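Local coordinates for putative aspartyl-tRNA synthetase (PDB 6OD8), which probably attaches L-aspartate to tRNA(Asp) at the expense of ATP, as a class II aminoacyl-tRNA synthetase, at the interface of chains A and B. Numbering follows the deposited sequence. Chains: chain A/B, Putative aspartyl-tRNA synthetase.

The interface of chains A and B. Residues chain A 228-229, 232-233; chain B 232-233, 236, 242, 291.
A:Arg232 and B:Glu242 meet in a salt bridge across the dimer interface, and the arginine, followed outward, shows how one long side chain can serve several partners. The two-fold relates the chains as a whole, but here the two arginines differ in shape: B:Arg232 is extended from CG to NE, whereas A:Arg232 is bent. From CB of A:Arg232, CG sets off toward chain B, and CD passes over one face of the B:Arg232 guanidinium, toward its rim, 3.6 Å from its CZ. NE lies 3.5 Å from NE of B:Arg232, a contact without an assigned hydrogen bond. The bend at chi3 (-51°) turns the guanidinium back over its own helix, one face toward the carbonyl O of A:Cys228. The two guanidinium planes lie 17° from parallel, and B:Glu242 probably offsets part of their combined charge.

At the tip the two nitrogens diverge. NH1 of A:Arg232 donates to the syn lone pair of OE1 of B:Glu242 at 2.7 Å, a clearly bent bond (138° at H) with the oxygen tilted out of the guanidinium plane. NH2 reaches water 1 in that plane at 2.6 Å, and the water binds the same OE1, also at 2.7 Å, so direct and water-mediated links converge on one carboxylate oxygen. CD1 of B:Ile236 abuts the guanidinium edge 3.8 Å from NH2, while its CG2 packs against the amide of A:Gln229. Behind the carboxylate stem, the ring of B:Phe291 faces CA of B:Glu242.

Nearby, A:Gln233 and B:Gln233 point their OE1 atoms at each other, 4.0 Å apart, with waters 2 and 3 each joining both oxygens. Helix 215-237 and strand 241-242 belong to motif 1, the dimerisation element of the class II catalytic domain.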
# COMPACT_ATOMS: atom_id res chain seq x y z
N CYS A 228 0.57 -8.65 0.23
CA CYS A 228 0.97 -7.24 0.09
C CYS A 228 2.34 -6.98 0.70
O CYS A 228 3.19 -6.32 0.10
CB CYS A 228 -0.08 -6.33 0.75
SG CYS A 228 -1.68 -6.31 -0.11
N GLN A 229 2.54 -7.47 1.93
CA GLN A 229 3.81 -7.25 2.62
C GLN A 229 5.00 -7.76 1.81
O GLN A 229 6.02 -7.06 1.66
CB GLN A 229 3.75 -7.95 3.97
CG GLN A 229 5.04 -7.89 4.73
CD GLN A 229 4.94 -8.62 6.05
OE1 GLN A 229 3.84 -8.91 6.54
NE2 GLN A 229 6.08 -8.95 6.64
N ARG A 232 5.65 -5.79 -1.54
CA ARG A 232 6.36 -4.53 -1.35
C ARG A 232 7.80 -4.75 -0.89
O ARG A 232 8.72 -4.06 -1.34
CB ARG A 232 5.63 -3.65 -0.33
CG ARG A 232 4.29 -3.11 -0.79
CD ARG A 232 3.80 -2.08 0.24
NE ARG A 232 3.85 -2.64 1.59
CZ ARG A 232 2.88 -3.38 2.13
NH1 ARG A 232 1.77 -3.62 1.45
NH2 ARG A 232 3.02 -3.85 3.37
N GLN A 233 8.02 -5.71 0.00
CA GLN A 233 9.39 -5.85 0.53
C GLN A 233 10.36 -6.31 -0.55
O GLN A 233 11.49 -5.83 -0.60
CB GLN A 233 9.44 -6.82 1.71
CG GLN A 233 10.76 -6.71 2.44
CD GLN A 233 11.10 -5.27 2.86
OE1 GLN A 233 10.32 -4.61 3.56
NE2 GLN A 233 12.26 -4.78 2.42
N ARG B 232 4.29 1.67 7.26
CA ARG B 232 3.90 0.26 7.24
C ARG B 232 4.85 -0.59 8.08
O ARG B 232 4.41 -1.50 8.79
CB ARG B 232 3.87 -0.29 5.81
CG ARG B 232 2.84 0.34 4.87
CD ARG B 232 2.57 -0.61 3.69
NE ARG B 232 1.72 -0.04 2.64
CZ ARG B 232 2.15 0.80 1.70
NH1 ARG B 232 3.41 1.20 1.68
NH2 ARG B 232 1.31 1.26 0.78
N GLN B 233 6.15 -0.34 7.98
CA GLN B 233 7.09 -1.20 8.70
C GLN B 233 6.88 -1.10 10.20
O GLN B 233 6.93 -2.12 10.90
CB GLN B 233 8.53 -0.87 8.35
CG GLN B 233 9.49 -2.01 8.82
CD GLN B 233 9.04 -3.42 8.39
OE1 GLN B 233 8.93 -3.71 7.20
NE2 GLN B 233 8.80 -4.29 9.37
N ILE B 236 3.63 -3.08 10.92
CA ILE B 236 3.86 -4.52 10.77
C ILE B 236 4.67 -5.07 11.95
O ILE B 236 4.37 -6.15 12.47
CB ILE B 236 4.57 -4.78 9.43
CG1 ILE B 236 3.59 -4.49 8.29
CG2 ILE B 236 5.13 -6.21 9.39
CD1 ILE B 236 4.31 -4.39 6.90
N GLU B 242 -2.58 -5.49 7.45
CA GLU B 242 -3.03 -4.60 6.38
C GLU B 242 -4.41 -5.01 5.86
O GLU B 242 -4.66 -6.20 5.62
CB GLU B 242 -2.02 -4.61 5.22
CG GLU B 242 -2.46 -3.61 4.11
CD GLU B 242 -1.40 -3.36 3.06
OE1 GLU B 242 -0.32 -3.98 3.12
OE2 GLU B 242 -1.65 -2.55 2.14
N PHE B 291 -4.22 -1.60 9.54
CA PHE B 291 -3.87 -0.35 8.89
C PHE B 291 -4.28 -0.43 7.42
O PHE B 291 -4.45 -1.51 6.86
CB PHE B 291 -2.37 -0.01 9.01
CG PHE B 291 -1.45 -0.87 8.16
CD1 PHE B 291 -1.21 -0.56 6.82
CD2 PHE B 291 -0.80 -1.98 8.72
CE1 PHE B 291 -0.36 -1.35 6.04
CE2 PHE B 291 0.08 -2.76 7.96
CZ PHE B 291 0.30 -2.44 6.63
O HOH W 1 1.35 -5.43 4.60
O HOH W 2 9.79 -2.21 4.81
O HOH W 3 8.03 -5.44 5.24